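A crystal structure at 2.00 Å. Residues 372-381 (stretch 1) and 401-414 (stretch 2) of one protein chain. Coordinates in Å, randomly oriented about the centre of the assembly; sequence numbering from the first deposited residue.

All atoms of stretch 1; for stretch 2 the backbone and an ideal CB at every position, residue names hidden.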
# COMPACT_ATOMS: atom_id res chain seq x y z
N GLU A 372 -10.03 11.26 -7.94
CA GLU A 372 -9.76 10.77 -6.58
C GLU A 372 -11.06 10.88 -5.77
O GLU A 372 -11.63 11.97 -5.65
CB GLU A 372 -8.61 11.58 -5.95
CG GLU A 372 -8.15 11.18 -4.53
CD GLU A 372 -6.74 11.67 -4.22
OE1 GLU A 372 -6.55 12.85 -3.85
OE2 GLU A 372 -5.78 10.88 -4.36
N TYR A 373 -11.55 9.76 -5.24
CA TYR A 373 -12.81 9.74 -4.50
C TYR A 373 -12.58 9.45 -3.02
O TYR A 373 -11.84 8.52 -2.68
CB TYR A 373 -13.75 8.68 -5.06
CG TYR A 373 -14.38 9.05 -6.37
CD1 TYR A 373 -15.43 9.97 -6.43
CD2 TYR A 373 -13.94 8.47 -7.56
CE1 TYR A 373 -16.03 10.30 -7.66
CE2 TYR A 373 -14.53 8.79 -8.77
CZ TYR A 373 -15.56 9.71 -8.81
OH TYR A 373 -16.13 10.02 -10.02
N ALA A 374 -13.21 10.25 -2.16
CA ALA A 374 -13.15 10.04 -0.71
C ALA A 374 -14.20 9.00 -0.29
O ALA A 374 -15.37 9.13 -0.66
CB ALA A 374 -13.39 11.33 0.03
N TYR A 375 -13.76 8.00 0.48
CA TYR A 375 -14.59 6.87 0.95
C TYR A 375 -14.52 6.71 2.48
O TYR A 375 -13.51 7.02 3.10
CB TYR A 375 -14.15 5.55 0.29
CG TYR A 375 -14.90 5.22 -0.98
CD1 TYR A 375 -14.61 5.88 -2.18
CD2 TYR A 375 -15.92 4.28 -0.99
CE1 TYR A 375 -15.32 5.59 -3.36
CE2 TYR A 375 -16.64 4.00 -2.14
CZ TYR A 375 -16.33 4.66 -3.32
OH TYR A 375 -17.04 4.37 -4.46
N PRO A 376 -15.61 6.21 3.09
CA PRO A 376 -15.65 6.03 4.54
C PRO A 376 -14.92 4.76 4.94
O PRO A 376 -14.76 3.87 4.09
CB PRO A 376 -17.15 5.87 4.82
CG PRO A 376 -17.64 5.18 3.60
CD PRO A 376 -16.87 5.81 2.45
N GLY A 377 -14.49 4.69 6.20
CA GLY A 377 -13.79 3.52 6.71
C GLY A 377 -12.29 3.71 6.80
O GLY A 377 -11.74 4.74 6.40
N VAL A 378 -11.61 2.72 7.36
CA VAL A 378 -10.18 2.78 7.47
C VAL A 378 -9.57 2.04 6.28
O VAL A 378 -10.28 1.77 5.31
CB VAL A 378 -9.70 2.25 8.81
CG1 VAL A 378 -10.32 3.12 9.94
CG2 VAL A 378 -10.10 0.81 8.98
N HIS A 379 -8.27 1.74 6.35
CA HIS A 379 -7.48 1.34 5.17
C HIS A 379 -8.14 0.18 4.38
O HIS A 379 -8.45 0.31 3.16
CB HIS A 379 -6.07 0.96 5.66
CG HIS A 379 -5.08 0.68 4.57
ND1 HIS A 379 -4.93 1.47 3.46
CD2 HIS A 379 -4.12 -0.28 4.48
CE1 HIS A 379 -3.95 1.01 2.71
NE2 HIS A 379 -3.45 -0.06 3.30
N SER A 380 -8.41 -0.92 5.07
CA SER A 380 -8.98 -2.10 4.42
C SER A 380 -10.50 -2.06 4.24
O SER A 380 -11.08 -2.95 3.60
CB SER A 380 -8.54 -3.37 5.15
OG SER A 380 -7.16 -3.58 4.94
N ASP A 381 -11.12 -1.01 4.78
CA ASP A 381 -12.51 -0.69 4.45
C ASP A 381 -12.62 -0.14 3.03
O ASP A 381 -13.71 -0.10 2.45
CB ASP A 381 -13.08 0.33 5.43
CG ASP A 381 -13.38 -0.27 6.79
OD1 ASP A 381 -13.76 -1.47 6.82
OD2 ASP A 381 -13.24 0.47 7.80
N UNK A 401 -19.92 -6.12 4.06
CA UNK A 401 -18.57 -5.60 4.24
C UNK A 401 -18.45 -4.27 3.50
O UNK A 401 -18.73 -4.20 2.29
CB UNK A 401 -17.52 -6.60 3.74
N UNK A 402 -18.03 -3.22 4.21
CA UNK A 402 -18.01 -1.88 3.63
C UNK A 402 -17.22 -1.81 2.31
O UNK A 402 -17.64 -1.17 1.32
CB UNK A 402 -17.41 -0.90 4.64
N UNK A 403 -16.11 -2.52 2.28
CA UNK A 403 -15.22 -2.52 1.12
C UNK A 403 -15.88 -3.00 -0.18
O UNK A 403 -15.31 -2.84 -1.25
CB UNK A 403 -14.01 -3.40 1.42
N UNK A 404 -17.06 -3.59 -0.08
CA UNK A 404 -17.80 -4.02 -1.27
C UNK A 404 -18.28 -2.86 -2.13
O UNK A 404 -18.56 -3.07 -3.32
CB UNK A 404 -19.00 -4.87 -0.85
N UNK A 405 -18.39 -1.66 -1.57
CA UNK A 405 -18.89 -0.53 -2.37
C UNK A 405 -17.78 -0.05 -3.30
O UNK A 405 -17.92 -0.04 -4.54
CB UNK A 405 -19.37 0.61 -1.47
N UNK A 406 -16.66 0.32 -2.69
CA UNK A 406 -15.47 0.70 -3.45
C UNK A 406 -15.16 -0.35 -4.52
O UNK A 406 -14.85 -0.01 -5.66
CB UNK A 406 -14.27 0.88 -2.52
N UNK A 407 -15.29 -1.63 -4.17
CA UNK A 407 -15.03 -2.72 -5.13
C UNK A 407 -15.91 -2.56 -6.36
O UNK A 407 -15.42 -2.51 -7.51
CB UNK A 407 -15.27 -4.09 -4.48
N UNK A 408 -17.21 -2.43 -6.13
CA UNK A 408 -18.11 -2.30 -7.27
C UNK A 408 -17.77 -1.04 -8.05
O UNK A 408 -17.75 -1.03 -9.30
CB UNK A 408 -19.57 -2.27 -6.81
N UNK A 409 -17.42 0.01 -7.32
CA UNK A 409 -17.16 1.28 -7.98
C UNK A 409 -15.98 1.05 -8.92
O UNK A 409 -16.02 1.44 -10.10
CB UNK A 409 -16.88 2.40 -6.97
N UNK A 410 -14.96 0.35 -8.41
CA UNK A 410 -13.72 0.26 -9.16
C UNK A 410 -14.04 -0.57 -10.38
O UNK A 410 -13.63 -0.24 -11.50
CB UNK A 410 -12.58 -0.34 -8.34
N UNK A 411 -14.87 -1.60 -10.15
CA UNK A 411 -15.23 -2.49 -11.23
C UNK A 411 -15.84 -1.67 -12.35
O UNK A 411 -15.42 -1.78 -13.52
CB UNK A 411 -16.19 -3.58 -10.75
N UNK A 412 -16.78 -0.80 -11.99
CA UNK A 412 -17.55 -0.09 -13.01
C UNK A 412 -16.59 0.78 -13.79
O UNK A 412 -16.64 0.82 -15.03
CB UNK A 412 -18.67 0.74 -12.39
N UNK A 413 -15.67 1.43 -13.07
CA UNK A 413 -14.74 2.36 -13.71
C UNK A 413 -13.92 1.57 -14.70
O UNK A 413 -13.80 1.95 -15.86
CB UNK A 413 -13.85 3.07 -12.69
N UNK A 414 -13.45 0.40 -14.25
CA UNK A 414 -12.55 -0.39 -15.07
C UNK A 414 -13.34 -0.88 -16.27
O UNK A 414 -12.85 -0.86 -17.40
CB UNK A 414 -11.94 -1.55 -14.28

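Strand 372-375 and the helix of stretch 2 run nearly antiparallel, at 162°, so successive helical turns meet first the loop after the strand and then the rings of Tyr375 and Tyr373.

Position 401 precedes the helix, and its ideal CB has nothing of stretch 1 within 5.5 Å; it is Leu401.

At 402, CA-to-CB points toward the loop, with Asp381 OD1 4.3 Å from the ideal CB and the carbonyl of Pro376 further on. A medium-sized aliphatic chain would suit, as might a polar one reaching the carboxylate. Leu402, with chi1 t, sets CD1 4.2 Å from Pro376 CG and CD2 4.0 Å from both Gly377 CA and Asp381 CB.

Position 403 points sideways, beside the carbonyls of Ser380 and Asp381: its ideal CB is 3.5 Å from Asp381 O and 3.7 Å from Ser380 O. A small residue fits easily, though a longer one leading aside is not excluded, and a polar one could reach the Ser380 carbonyl through solvent. Ser403 does so through OG: one water donates to OG (2.7 Å) and to Ser380 O (2.9 Å). A second water accepts from the backbone N of Ser403 (3.2 Å) and donates to Asp381 OD1 (2.8 Å), while Ser403 CA makes a CA-H...O contact of 3.1 Å with Asp381 O.

At 405 the ideal CB is 4.4 Å from Tyr375 CE2, near enough for an aliphatic group. Ile405 places CG2 4.1 Å from Tyr375 CE2, at the ring edge, and the end of its chain leads away.

At 406 the ideal CB already sits 3.9 Å from Tyr375 CE2, leaving little depth, so alanine or another small residue fits best. Ala406 lays CB over the ring face, 4.3 Å from the Tyr375 centroid.

Positions 404 and 407, directed away, and 408, sideways, are Gln404, Leu407 and Gln408, without contacts here.

At 409 the CB points toward stretch 1, and Tyr375 OH lies only 3.2 Å from its ideal position. A polar side chain able to meet the hydroxyl is favoured; a flat one could also reach Tyr373. His409 does both: ND1 forms a very short hydrogen bond with Tyr375 OH (2.5 Å), and the ring turns its edge to the face of Tyr373, centroids 4.8 Å apart.

Positions 410 (selenomethionine, Met410), 411 (Tyr411), 412 (Ala412) and 414 (Ala414) do not touch stretch 1.

Position 413 points toward stretch 1 across open space, where a long polar chain could approach the Tyr373 hydroxyl. Glu413 OE1 accepts from His409 NE2 (2.9 Å) and from a water (2.8 Å) that is also 2.4 Å from Tyr373 OH.

Stretch 2 401-414: LLSQIALQHMYAEA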
# COMPACT_ATOMS: atom_id res chain seq x y z
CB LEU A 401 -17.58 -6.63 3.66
CG LEU A 401 -16.25 -7.06 4.28
CD1 LEU A 401 -16.27 -7.15 5.79
CD2 LEU A 401 -15.81 -8.41 3.68
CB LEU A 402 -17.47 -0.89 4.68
CG LEU A 402 -17.39 0.59 4.33
CD1 LEU A 402 -18.71 1.12 3.79
CD2 LEU A 402 -16.98 1.39 5.57
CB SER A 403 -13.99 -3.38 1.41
OG SER A 403 -14.38 -4.65 1.88
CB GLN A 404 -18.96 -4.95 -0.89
CG GLN A 404 -18.52 -6.27 -0.24
CD GLN A 404 -17.83 -7.22 -1.20
OE1 GLN A 404 -16.62 -7.48 -1.10
NE2 GLN A 404 -18.59 -7.76 -2.15
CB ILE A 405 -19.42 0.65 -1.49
CG1 ILE A 405 -20.44 0.16 -0.47
CG2 ILE A 405 -20.02 1.75 -2.36
CD1 ILE A 405 -21.69 -0.44 -1.09
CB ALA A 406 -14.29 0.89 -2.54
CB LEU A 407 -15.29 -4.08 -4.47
CG LEU A 407 -15.41 -5.29 -5.39
CD1 LEU A 407 -14.06 -5.60 -6.05
CD2 LEU A 407 -15.89 -6.47 -4.60
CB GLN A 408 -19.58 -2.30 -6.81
CG GLN A 408 -20.09 -3.69 -6.46
CD GLN A 408 -21.62 -3.80 -6.54
OE1 GLN A 408 -22.31 -2.85 -6.91
NE2 GLN A 408 -22.15 -4.98 -6.18
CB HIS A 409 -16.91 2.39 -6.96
CG HIS A 409 -16.62 3.73 -7.56
ND1 HIS A 409 -16.34 4.84 -6.80
CD2 HIS A 409 -16.55 4.14 -8.86
CE1 HIS A 409 -16.11 5.87 -7.59
NE2 HIS A 409 -16.23 5.47 -8.84
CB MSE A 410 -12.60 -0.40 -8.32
CG MSE A 410 -11.26 -0.41 -9.06
SE MSE A 410 -10.56 1.40 -9.28
CE MSE A 410 -9.75 1.55 -7.52
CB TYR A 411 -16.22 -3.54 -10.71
CG TYR A 411 -16.76 -4.45 -11.78
CD1 TYR A 411 -16.11 -5.63 -12.11
CD2 TYR A 411 -17.93 -4.13 -12.45
CE1 TYR A 411 -16.63 -6.47 -13.10
CE2 TYR A 411 -18.45 -4.95 -13.42
CZ TYR A 411 -17.80 -6.11 -13.75
OH TYR A 411 -18.34 -6.90 -14.74
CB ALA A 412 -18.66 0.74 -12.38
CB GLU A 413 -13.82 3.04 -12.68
CG GLU A 413 -14.56 3.96 -11.70
CD GLU A 413 -14.84 5.32 -12.29
OE1 GLU A 413 -15.30 6.20 -11.53
OE2 GLU A 413 -14.57 5.51 -13.51
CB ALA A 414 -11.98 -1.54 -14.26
O HOH W 1 -15.60 8.89 -12.08
O HOH W 2 -12.80 -5.25 3.97
O HOH W 3 -14.81 -3.37 5.08
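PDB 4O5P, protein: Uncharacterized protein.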